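NAD-dependent dehydrogenase (Rhizobium meliloti, PDB 4Z0P) catalyses the NADPH-dependent reduction of glyoxylate and hydroxypyruvate, two small 2-oxoacids. Local coordinates at residues A51-S56 with K68-G73; V89-F94 with H312-V317; L115-A120 with R131-P136. One frame throughout, in Å; residues are numbered along the deposited sequence.

Contact 1 (A51-S56 with K68-G73). With OXD (oxalic acid), chain C.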
loop_
_atom_site.group_PDB
_atom_site.type_symbol
_atom_site.label_atom_id
_atom_site.label_comp_id
_atom_site.label_asym_id
_atom_site.label_seq_id
_atom_site.Cartn_x
_atom_site.Cartn_y
_atom_site.Cartn_z
ATOM N N ALA A 51 4.250 -20.690 -30.093
ATOM C CA ALA A 51 4.667 -19.278 -30.070
ATOM C C ALA A 51 4.170 -18.639 -28.794
ATOM O O ALA A 51 3.072 -18.978 -28.323
ATOM C CB ALA A 51 4.111 -18.551 -31.257
ATOM N N VAL A 52 5.005 -17.777 -28.213
ATOM C CA VAL A 52 4.683 -16.981 -27.030
ATOM C C VAL A 52 4.727 -15.530 -27.457
ATOM O O VAL A 52 5.765 -15.067 -27.947
ATOM C CB VAL A 52 5.692 -17.199 -25.868
ATOM C CG1 VAL A 52 5.092 -16.627 -24.572
ATOM C CG2 VAL A 52 6.047 -18.654 -25.713
ATOM N N VAL A 53 3.583 -14.841 -27.378
ATOM C CA VAL A 53 3.404 -13.587 -28.132
ATOM C C VAL A 53 2.827 -12.475 -27.258
ATOM O O VAL A 53 1.977 -12.717 -26.394
ATOM C CB VAL A 53 2.547 -13.793 -29.393
ATOM C CG1 VAL A 53 3.192 -14.851 -30.300
ATOM C CG2 VAL A 53 1.086 -14.130 -29.069
ATOM N N TRP A 54 3.282 -11.252 -27.518
ATOM C CA TRP A 54 2.733 -10.047 -26.908
ATOM C C TRP A 54 2.974 -8.875 -27.838
ATOM O O TRP A 54 4.117 -8.581 -28.147
ATOM C CB TRP A 54 3.386 -9.762 -25.563
ATOM C CG TRP A 54 2.655 -8.709 -24.792
ATOM C CD1 TRP A 54 3.063 -7.434 -24.499
ATOM C CD2 TRP A 54 1.348 -8.854 -24.206
ATOM N NE1 TRP A 54 2.086 -6.782 -23.743
ATOM C CE2 TRP A 54 1.030 -7.634 -23.558
ATOM C CE3 TRP A 54 0.423 -9.903 -24.165
ATOM C CZ2 TRP A 54 -0.191 -7.440 -22.891
ATOM C CZ3 TRP A 54 -0.787 -9.699 -23.498
ATOM C CH2 TRP A 54 -1.069 -8.487 -22.879
ATOM N N LYS A 55 1.894 -8.239 -28.301
ATOM C CA LYS A 55 1.966 -7.106 -29.228
ATOM C C LYS A 55 2.743 -7.458 -30.491
ATOM O O LYS A 55 3.563 -6.668 -30.983
ATOM C CB LYS A 55 2.524 -5.854 -28.519
ATOM C CG LYS A 55 1.588 -5.314 -27.480
ATOM C CD LYS A 55 2.241 -4.148 -26.739
ATOM C CE LYS A 55 1.209 -3.254 -26.107
ATOM N NZ LYS A 55 1.899 -2.209 -25.305
ATOM N N SER A 56 2.474 -8.648 -31.016
ATOM C CA SER A 56 3.246 -9.187 -32.125
ATOM C C SER A 56 2.868 -8.500 -33.461
ATOM O O SER A 56 1.840 -7.861 -33.576
ATOM C CB SER A 56 3.123 -10.717 -32.164
ATOM O OG SER A 56 1.794 -11.137 -32.033
ATOM N N LYS A 68 0.378 -25.080 -33.166
ATOM C CA LYS A 68 -0.557 -26.005 -32.494
ATOM C C LYS A 68 -1.103 -25.409 -31.200
ATOM O O LYS A 68 -2.190 -25.801 -30.745
ATOM C CB LYS A 68 0.110 -27.339 -32.185
ATOM C CG LYS A 68 0.497 -28.144 -33.433
ATOM C CD LYS A 68 1.174 -29.433 -33.039
ATOM N N VAL A 69 -0.332 -24.509 -30.577
ATOM C CA VAL A 69 -0.792 -23.765 -29.393
ATOM C C VAL A 69 -0.148 -22.385 -29.432
ATOM O O VAL A 69 1.043 -22.261 -29.717
ATOM C CB VAL A 69 -0.376 -24.429 -28.057
ATOM C CG1 VAL A 69 -1.060 -23.747 -26.865
ATOM C CG2 VAL A 69 -0.675 -25.917 -28.046
ATOM N N VAL A 70 -0.956 -21.370 -29.154
ATOM C CA VAL A 70 -0.525 -19.993 -29.020
ATOM C C VAL A 70 -0.563 -19.625 -27.546
ATOM O O VAL A 70 -1.553 -19.876 -26.855
ATOM C CB VAL A 70 -1.409 -19.067 -29.847
ATOM C CG1 VAL A 70 -0.927 -17.628 -29.744
ATOM C CG2 VAL A 70 -1.411 -19.502 -31.299
ATOM N N PHE A 71 0.519 -19.040 -27.051
ATOM C CA PHE A 71 0.621 -18.616 -25.663
ATOM C C PHE A 71 0.693 -17.105 -25.597
ATOM O O PHE A 71 1.579 -16.527 -26.180
ATOM C CB PHE A 71 1.875 -19.185 -25.017
ATOM C CG PHE A 71 1.867 -20.678 -24.936
ATOM C CD1 PHE A 71 1.275 -21.310 -23.860
ATOM C CD2 PHE A 71 2.433 -21.445 -25.936
ATOM C CE1 PHE A 71 1.230 -22.693 -23.787
ATOM C CE2 PHE A 71 2.419 -22.849 -25.849
ATOM C CZ PHE A 71 1.813 -23.452 -24.758
ATOM N N SER A 72 -0.248 -16.490 -24.900
ATOM C CA SER A 72 -0.142 -15.058 -24.618
ATOM C C SER A 72 0.922 -14.799 -23.553
ATOM O O SER A 72 0.993 -15.487 -22.539
ATOM C CB SER A 72 -1.492 -14.507 -24.123
ATOM O OG SER A 72 -1.388 -13.109 -23.874
ATOM N N GLY A 73 1.690 -13.738 -23.745
ATOM C CA GLY A 73 2.598 -13.258 -22.710
ATOM C C GLY A 73 1.953 -12.547 -21.532
ATOM O O GLY A 73 2.649 -12.221 -20.540
HETATM C C1 OXD C . -1.624 -8.461 -19.236
HETATM C C2 OXD C . -1.176 -7.078 -19.353
HETATM O O3 OXD C . -0.926 -9.302 -18.614
HETATM O O4 OXD C . 0.038 -6.825 -19.365
HETATM O O5 OXD C . -2.704 -8.770 -19.783
HETATM O O6 OXD C . -2.014 -6.170 -19.449
#

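Contact 2 (V89-F94 with H312-V317). With NDP (NADPH dihydro-nicotinamide-adenine-dinucleotide phosphate), chain H.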
loop_
_atom_site.group_PDB
_atom_site.type_symbol
_atom_site.label_atom_id
_atom_site.label_comp_id
_atom_site.label_asym_id
_atom_site.label_seq_id
_atom_site.Cartn_x
_atom_site.Cartn_y
_atom_site.Cartn_z
ATOM N N VAL A 89 -6.649 -22.947 -32.946
ATOM C CA VAL A 89 -6.015 -23.882 -32.033
ATOM C C VAL A 89 -6.094 -23.219 -30.650
ATOM O O VAL A 89 -6.399 -22.026 -30.574
ATOM C CB VAL A 89 -4.537 -24.160 -32.435
ATOM C CG1 VAL A 89 -4.431 -24.730 -33.826
ATOM C CG2 VAL A 89 -3.679 -22.894 -32.328
ATOM N N PRO A 90 -5.803 -23.958 -29.574
ATOM C CA PRO A 90 -5.940 -23.357 -28.254
ATOM C C PRO A 90 -5.046 -22.144 -28.052
ATOM O O PRO A 90 -3.885 -22.157 -28.471
ATOM C CB PRO A 90 -5.510 -24.462 -27.290
ATOM C CG PRO A 90 -5.725 -25.732 -28.050
ATOM C CD PRO A 90 -5.492 -25.402 -29.489
ATOM N N LEU A 91 -5.639 -21.112 -27.460
ATOM C CA LEU A 91 -4.931 -19.927 -27.020
ATOM C C LEU A 91 -4.888 -19.951 -25.500
ATOM O O LEU A 91 -5.947 -19.928 -24.844
ATOM C CB LEU A 91 -5.638 -18.667 -27.519
ATOM C CG LEU A 91 -5.159 -17.325 -26.962
ATOM C CD1 LEU A 91 -3.717 -17.066 -27.359
ATOM C CD2 LEU A 91 -6.051 -16.216 -27.517
ATOM N N VAL A 92 -3.674 -19.993 -24.953
ATOM C CA VAL A 92 -3.440 -20.143 -23.525
ATOM C C VAL A 92 -3.018 -18.793 -22.969
ATOM O O VAL A 92 -2.026 -18.232 -23.438
ATOM C CB VAL A 92 -2.322 -21.174 -23.245
ATOM C CG1 VAL A 92 -1.971 -21.223 -21.761
ATOM C CG2 VAL A 92 -2.749 -22.555 -23.728
ATOM N N ARG A 93 -3.734 -18.280 -21.961
ATOM C CA ARG A 93 -3.351 -16.992 -21.353
ATOM C C ARG A 93 -2.378 -17.215 -20.198
ATOM O O ARG A 93 -2.244 -18.317 -19.684
ATOM C CB ARG A 93 -4.602 -16.213 -20.897
ATOM C CG ARG A 93 -5.240 -16.730 -19.617
ATOM C CD ARG A 93 -6.674 -16.248 -19.467
ATOM N NE ARG A 93 -7.165 -16.470 -18.121
ATOM C CZ ARG A 93 -7.041 -15.604 -17.117
ATOM N NH1 ARG A 93 -6.432 -14.432 -17.275
ATOM N NH2 ARG A 93 -7.513 -15.924 -15.935
ATOM N N PHE A 94 -1.697 -16.154 -19.769
ATOM C CA PHE A 94 -0.760 -16.249 -18.647
ATOM C C PHE A 94 -1.483 -16.055 -17.320
ATOM O O PHE A 94 -2.148 -15.049 -17.100
ATOM C CB PHE A 94 0.333 -15.191 -18.810
ATOM C CG PHE A 94 1.491 -15.279 -17.835
ATOM C CD1 PHE A 94 2.020 -16.491 -17.401
ATOM C CD2 PHE A 94 2.079 -14.102 -17.367
ATOM C CE1 PHE A 94 3.086 -16.536 -16.520
ATOM C CE2 PHE A 94 3.160 -14.153 -16.492
ATOM C CZ PHE A 94 3.653 -15.363 -16.067
ATOM N N HIS A 312 -5.866 -22.845 -18.599
ATOM C CA HIS A 312 -5.974 -21.411 -18.875
ATOM C C HIS A 312 -6.229 -21.117 -20.347
ATOM O O HIS A 312 -5.732 -20.137 -20.884
ATOM C CB HIS A 312 -4.735 -20.637 -18.385
ATOM C CG HIS A 312 -4.240 -21.087 -17.049
ATOM N ND1 HIS A 312 -5.021 -21.043 -15.923
ATOM C CD2 HIS A 312 -3.063 -21.637 -16.672
ATOM C CE1 HIS A 312 -4.345 -21.529 -14.899
ATOM N NE2 HIS A 312 -3.149 -21.890 -15.327
ATOM N N VAL A 313 -7.058 -21.950 -20.968
ATOM C CA VAL A 313 -7.408 -21.767 -22.369
ATOM C C VAL A 313 -8.564 -20.774 -22.473
ATOM O O VAL A 313 -9.586 -20.936 -21.827
ATOM C CB VAL A 313 -7.808 -23.106 -23.003
ATOM C CG1 VAL A 313 -8.238 -22.935 -24.460
ATOM C CG2 VAL A 313 -6.648 -24.090 -22.906
ATOM N N VAL A 314 -8.411 -19.795 -23.350
ATOM C CA VAL A 314 -9.458 -18.797 -23.489
ATOM C C VAL A 314 -10.585 -19.235 -24.413
ATOM O O VAL A 314 -10.418 -20.059 -25.319
ATOM C CB VAL A 314 -8.916 -17.419 -23.902
ATOM C CG1 VAL A 314 -7.785 -17.016 -22.966
ATOM C CG2 VAL A 314 -8.481 -17.395 -25.353
ATOM N N ASP A 315 -11.764 -18.680 -24.120
ATOM C CA ASP A 315 -12.966 -18.825 -24.945
ATOM C C ASP A 315 -12.909 -17.672 -25.940
ATOM O O ASP A 315 -13.108 -16.520 -25.562
ATOM C CB ASP A 315 -14.198 -18.696 -24.049
ATOM C CG ASP A 315 -15.508 -18.789 -24.817
ATOM O OD1 ASP A 315 -15.532 -18.546 -26.036
ATOM O OD2 ASP A 315 -16.532 -19.069 -24.168
ATOM N N LYS A 316 -12.603 -17.961 -27.202
ATOM C CA LYS A 316 -12.378 -16.901 -28.200
ATOM C C LYS A 316 -13.641 -16.106 -28.542
ATOM O O LYS A 316 -13.564 -14.950 -28.952
ATOM C CB LYS A 316 -11.771 -17.480 -29.488
ATOM C CG LYS A 316 -10.363 -18.030 -29.318
ATOM C CD LYS A 316 -9.697 -18.254 -30.664
ATOM C CE LYS A 316 -8.385 -19.008 -30.527
ATOM N NZ LYS A 316 -8.599 -20.457 -30.264
ATOM N N VAL A 317 -14.792 -16.733 -28.407
ATOM C CA VAL A 317 -16.082 -16.052 -28.624
ATOM C C VAL A 317 -16.376 -15.038 -27.506
ATOM O O VAL A 317 -16.797 -13.903 -27.770
ATOM C CB VAL A 317 -17.216 -17.096 -28.746
ATOM C CG1 VAL A 317 -18.584 -16.427 -28.868
ATOM C CG2 VAL A 317 -16.966 -18.002 -29.941
HETATM P PA NDP H . -10.168 -13.680 -15.272
HETATM O O1A NDP H . -10.664 -14.275 -16.580
HETATM O O2A NDP H . -9.664 -14.625 -14.233
HETATM O O5B NDP H . -11.383 -12.860 -14.670
HETATM C C5B NDP H . -12.230 -12.027 -15.432
HETATM C C4B NDP H . -13.395 -11.630 -14.567
HETATM O O4B NDP H . -14.144 -10.660 -15.295
HETATM C C3B NDP H . -14.357 -12.773 -14.248
HETATM O O3B NDP H . -14.830 -12.580 -12.919
HETATM C C2B NDP H . -15.474 -12.570 -15.249
HETATM O O2B NDP H . -16.739 -13.052 -14.840
HETATM C C1B NDP H . -15.501 -11.066 -15.302
HETATM N N9A NDP H . -16.200 -10.616 -16.518
HETATM C C8A NDP H . -15.845 -10.730 -17.813
HETATM N N7A NDP H . -16.716 -10.211 -18.648
HETATM C C5A NDP H . -17.701 -9.728 -17.835
HETATM C C6A NDP H . -18.925 -9.078 -18.091
HETATM N N6A NDP H . -19.343 -8.775 -19.342
HETATM N N1A NDP H . -19.703 -8.721 -17.031
HETATM C C2A NDP H . -19.285 -9.021 -15.792
HETATM N N3A NDP H . -18.157 -9.640 -15.432
HETATM C C4A NDP H . -17.396 -9.960 -16.511
HETATM O O3 NDP H . -9.078 -12.577 -15.725
HETATM P PN NDP H . -7.879 -12.087 -14.748
HETATM O O1N NDP H . -8.416 -11.752 -13.398
HETATM O O2N NDP H . -6.717 -13.009 -14.855
HETATM O O5D NDP H . -7.453 -10.789 -15.566
HETATM C C5D NDP H . -8.375 -9.726 -15.704
HETATM C C4D NDP H . -7.864 -8.696 -16.700
HETATM O O4D NDP H . -6.838 -7.896 -16.109
HETATM C C3D NDP H . -7.189 -9.234 -17.955
HETATM O O3D NDP H . -8.170 -9.654 -18.924
HETATM C C2D NDP H . -6.339 -8.087 -18.466
HETATM O O2D NDP H . -7.085 -7.280 -19.394
HETATM C C1D NDP H . -6.112 -7.281 -17.161
HETATM N N1N NDP H . -4.699 -7.202 -16.783
HETATM C C2N NDP H . -4.039 -5.979 -16.738
HETATM C C3N NDP H . -2.731 -5.880 -16.370
HETATM C C7N NDP H . -2.035 -4.568 -16.164
HETATM O O7N NDP H . -0.789 -4.574 -16.102
HETATM N N7N NDP H . -2.733 -3.456 -16.076
HETATM C C4N NDP H . -1.969 -7.117 -16.067
HETATM C C5N NDP H . -2.746 -8.378 -16.158
HETATM C C6N NDP H . -4.028 -8.393 -16.472
HETATM P P2B NDP H . -17.063 -14.629 -14.819
HETATM O O1X NDP H . -16.276 -15.144 -13.642
HETATM O O2X NDP H . -18.563 -14.631 -14.584
HETATM O O3X NDP H . -16.638 -15.179 -16.129
HETATM O O HOH W 1 -8.623 -21.037 -27.233
#

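Contact 3 (L115-A120 with R131-P136). With OXD (oxalic acid), chain D.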
loop_
_atom_site.group_PDB
_atom_site.type_symbol
_atom_site.label_atom_id
_atom_site.label_comp_id
_atom_site.label_asym_id
_atom_site.label_seq_id
_atom_site.Cartn_x
_atom_site.Cartn_y
_atom_site.Cartn_z
ATOM N N LEU A 115 -6.868 6.410 0.295
ATOM C CA LEU A 115 -7.312 6.406 1.694
ATOM C C LEU A 115 -6.531 7.397 2.523
ATOM O O LEU A 115 -7.098 8.166 3.301
ATOM C CB LEU A 115 -7.143 5.033 2.317
ATOM C CG LEU A 115 -7.411 4.903 3.836
ATOM C CD1 LEU A 115 -8.897 5.120 4.120
ATOM C CD2 LEU A 115 -6.895 3.569 4.355
ATOM N N ARG A 116 -5.218 7.344 2.371
ATOM C CA ARG A 116 -4.314 8.118 3.218
ATOM C C ARG A 116 -4.001 9.526 2.667
ATOM O O ARG A 116 -3.115 10.207 3.151
ATOM C CB ARG A 116 -3.047 7.311 3.491
ATOM C CG ARG A 116 -3.270 5.988 4.229
ATOM C CD ARG A 116 -3.982 6.098 5.583
ATOM N NE ARG A 116 -3.117 6.832 6.487
ATOM C CZ ARG A 116 -2.532 6.347 7.583
ATOM N NH1 ARG A 116 -2.796 5.137 8.041
ATOM N NH2 ARG A 116 -1.686 7.125 8.238
ATOM N N GLN A 117 -4.790 9.978 1.711
ATOM C CA GLN A 117 -4.808 11.385 1.274
ATOM C C GLN A 117 -3.413 11.824 0.850
ATOM O O GLN A 117 -2.948 12.929 1.137
ATOM C CB GLN A 117 -5.354 12.285 2.386
ATOM C CG GLN A 117 -6.708 11.821 2.862
ATOM C CD GLN A 117 -7.276 12.687 3.950
ATOM O OE1 GLN A 117 -7.913 13.709 3.678
ATOM N NE2 GLN A 117 -7.056 12.286 5.190
ATOM N N HIS A 118 -2.759 10.941 0.106
ATOM C CA HIS A 118 -1.368 11.173 -0.274
ATOM C C HIS A 118 -1.192 12.447 -1.069
ATOM O O HIS A 118 -0.265 13.218 -0.792
ATOM C CB HIS A 118 -0.818 9.982 -1.044
ATOM C CG HIS A 118 0.589 10.174 -1.484
ATOM N ND1 HIS A 118 1.642 10.173 -0.594
ATOM C CD2 HIS A 118 1.126 10.385 -2.708
ATOM C CE1 HIS A 118 2.770 10.345 -1.260
ATOM N NE2 HIS A 118 2.486 10.473 -2.544
ATOM N N ARG A 119 -2.078 12.701 -2.037
ATOM C CA ARG A 119 -1.941 13.934 -2.825
ATOM C C ARG A 119 -2.123 15.215 -1.990
ATOM O O ARG A 119 -1.381 16.179 -2.182
ATOM C CB ARG A 119 -2.788 13.919 -4.098
ATOM C CG ARG A 119 -2.118 13.098 -5.221
ATOM C CD ARG A 119 -0.993 13.852 -5.959
ATOM N NE ARG A 119 -0.318 13.078 -7.020
ATOM C CZ ARG A 119 -0.851 12.816 -8.220
ATOM N NH1 ARG A 119 -2.064 13.241 -8.516
ATOM N NH2 ARG A 119 -0.172 12.130 -9.128
ATOM N N ALA A 120 -3.045 15.200 -1.041
ATOM C CA ALA A 120 -3.198 16.324 -0.108
ATOM C C ALA A 120 -1.943 16.579 0.709
ATOM O O ALA A 120 -1.506 17.716 0.835
ATOM C CB ALA A 120 -4.398 16.121 0.795
ATOM N N ARG A 131 0.554 20.061 8.386
ATOM C CA ARG A 131 -0.840 20.048 8.766
ATOM C C ARG A 131 -1.388 18.648 8.790
ATOM O O ARG A 131 -1.504 18.016 7.759
ATOM C CB ARG A 131 -1.672 20.902 7.778
ATOM C CG ARG A 131 -3.108 21.054 8.137
ATOM C CD ARG A 131 -3.861 21.900 7.106
ATOM N NE ARG A 131 -5.302 21.720 7.248
ATOM C CZ ARG A 131 -6.203 21.827 6.266
ATOM N NH1 ARG A 131 -7.488 21.626 6.544
ATOM N NH2 ARG A 131 -5.844 22.119 5.009
ATOM N N ASP A 132 -1.860 18.225 9.960
ATOM C CA ASP A 132 -2.516 16.927 10.122
ATOM C C ASP A 132 -3.943 17.016 9.624
ATOM O O ASP A 132 -4.636 17.983 9.944
ATOM C CB ASP A 132 -2.528 16.520 11.592
ATOM C CG ASP A 132 -1.133 16.309 12.143
ATOM O OD1 ASP A 132 -0.193 16.344 11.329
ATOM O OD2 ASP A 132 -0.961 16.113 13.365
ATOM N N LEU A 133 -4.387 16.019 8.860
ATOM C CA LEU A 133 -5.748 15.975 8.350
ATOM C C LEU A 133 -6.534 14.899 9.069
ATOM O O LEU A 133 -6.002 13.855 9.437
ATOM C CB LEU A 133 -5.744 15.642 6.853
ATOM C CG LEU A 133 -4.878 16.594 6.017
ATOM C CD1 LEU A 133 -4.818 16.076 4.587
ATOM C CD2 LEU A 133 -5.414 18.010 6.086
ATOM N N SER A 134 -7.826 15.136 9.228
ATOM C CA SER A 134 -8.696 14.104 9.769
ATOM C C SER A 134 -8.632 12.891 8.844
ATOM O O SER A 134 -8.656 13.027 7.621
ATOM C CB SER A 134 -10.130 14.610 9.940
ATOM O OG SER A 134 -10.234 15.360 11.136
ATOM N N GLN A 135 -8.557 11.696 9.435
ATOM C CA GLN A 135 -8.187 10.508 8.675
ATOM C C GLN A 135 -9.047 9.283 8.985
ATOM O O GLN A 135 -9.038 8.773 10.110
ATOM C CB GLN A 135 -6.717 10.203 8.985
ATOM C CG GLN A 135 -6.160 8.972 8.278
ATOM C CD GLN A 135 -6.180 9.136 6.783
ATOM O OE1 GLN A 135 -5.498 10.013 6.252
ATOM N NE2 GLN A 135 -6.980 8.338 6.098
ATOM N N PRO A 136 -9.792 8.796 7.997
ATOM C CA PRO A 136 -10.503 7.530 8.189
ATOM C C PRO A 136 -9.561 6.335 8.210
ATOM O O PRO A 136 -8.429 6.413 7.718
ATOM C CB PRO A 136 -11.405 7.448 6.960
ATOM C CG PRO A 136 -10.721 8.264 5.944
ATOM C CD PRO A 136 -10.094 9.400 6.684
HETATM C C1 OXD D . 4.250 11.972 -5.253
HETATM C C2 OXD D . 2.865 12.215 -5.619
HETATM O O3 OXD D . 5.154 12.564 -5.870
HETATM O O4 OXD D . 2.088 11.246 -5.696
HETATM O O5 OXD D . 4.488 11.168 -4.329
HETATM O O6 OXD D . 2.487 13.377 -5.847
HETATM O O HOH W 2 -9.395 15.097 5.600
#

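Contact 1 (A51-S56 with K68-G73)
The carbonyl O of V69 lies near A51 N where the parallel strands 51-54 and 69-72 begin to pair. V69 CG1 sits over one face of the F71 ring, offset toward the rim. V70 follows on the face that carries A51, V53 and S72. Its CG1, anti to the backbone N (chi1 -178°), touches V53 CG2 at 4.1 Å. F71 is held by its backbone in both directions. F71 N donates to A51 O at 2.9 Å, and F71 O accepts from V53 N at 2.9 Å. F71 O also lies 3.3 Å from V52 CA, a CA-H...O contact. The F71 ring turns an edge to A51 O, which lies in the ring plane, 3.5 Å from F71 CD2. V52 CG1 packs on F71 CB at 4.1 Å. S72 OG meets the W54 indole at its edge, in plane, 3.5 Å from W54 CZ3. The same hydroxyl is hydrogen-bonded to G74 O. W54 CH2 also touches the bound oxalate, so the end of strand 51-54 lines the oxalate pocket. G73 N closes the pairing with a 2.9 Å bond to V53 O, the donor standing above the carbonyl plane. The two strands, with helix 60-63 between them, form a beta-alpha-beta unit. In the five-stranded parallel sheet, strand 8-12 adjoins 50-54 and strand 91-92 adjoins 69-72. Helix 290-305 covers V52 and F71 through V297.

Contact 2 (V89-F94 with H312-V317)
R93 and H312 cross at about a right angle, with the guanidinium and imidazole planes 89° apart. One face of the guanidinium carries O1A of NADPH, offset toward the rim. At its edge, in plane, lies O2N of the cofactor. R93 NH1 donates to this O2N at 2.8 Å and R93 NH2 at 3.2 Å, so two N-H groups grip one phosphate oxygen. NH1 is also bonded to A75 O. The positive group probably offsets charge on the pyrophosphate. R93 CG lies between the backbone N and the carbonyl carbon (chi1 76°). From there the chain runs extended to NE. H312 meets R93 with its CB, which is 3.6 Å from R93 O.

The backbones are joined at a single bridge, V92 with V313. R93 N donates to H312 O at 2.9 Å, and V314 N donates to L91 O at 2.9 Å. Strand 91-92 is an outermost strand of the five-stranded sheet within this chain. The segment 312-317 follows helix 290-305 and belongs to the C-terminal tail. The tail thus returns to the substrate-binding domain, as in other D-2-hydroxyacid dehydrogenases.

On one side of the bridge the apolar contacts gather at V313. P90 CB touches V313 CG1 at 4.2 Å, and V92 CG2 lies near V313 CG2. On the other side V314 is turned toward L91 and R93, but it was deposited in two conformers, so its side-chain contacts are less certain.

K316 also has two conformers. In the one described, K316 NZ bonds to V89 O at 2.7 Å, from above the carbonyl plane. A water accepts from L91 N and from this NZ, and donates to V314 O.

Contact 3 (L115-A120 with R131-P136)
Q135 and Q117 carry the hydrogen bonds of this contact, their amide planes 73° apart. Q135 NE2 spends one N-H on L115 O at 2.8 Å, a straight bond (166°) whose donor stands above the carbonyl plane. The other N-H goes to P136 O at 2.9 Å, in the carbonyl plane and on a lone pair. Both acceptors lie in the Q135 amide plane, which fixes its rotation. Q135 OE1 accepts from Q117 NE2 at 3.0 Å. That NE2 also donates to S134 O at 3.0 Å, and a water links Q117 OE1 to the same carbonyl. An alanine in place of Q135 would probably leave L115 O without this donor and the Q117 amide freer to turn.

These bonds are made at a junction of two helices. Helix 97-115 ends in a Schellman motif with Q117, at positive phi, as the C-prime residue. Q117 also stands at the N-cap position of helix 118-126.

Apolar contacts lie to either side of the amides. L115 CD1 meets P136 CG at 4.1 Å, and A120 CB meets L133 CD1 at 3.8 Å.

Other polar groups face the second subunit. The R116 guanidinium has Q135 CG over one face and forms a salt bridge with E105 of the second subunit. H118 NE2 donates to oxalate O5 at 2.8 Å, while R119 NE bonds to oxalate O6. H118 and R119 of the second subunit bind the same oxalate, which therefore bridges the dimer.

Contacts 1 and 2 share one parallel sheet. Strands 69-72 and 91-92 are neighbours in it, and V70 O and V92 N are probably hydrogen-bonded. Contact 1 is buried and rests on backbone pairing and apolar side chains. Contact 2 is partly buried, at an edge strand, and adds a lysine, a water and an arginine on NADPH. Contact 3 lies on the other side of the chain's centre, about 44 Å from either by centres. It is also partly buried, but it joins a helix junction to a loop through side-chain amides. The first two reach oxalate or cofactor within the chain, whereas contact 3 reaches an oxalate shared between subunits.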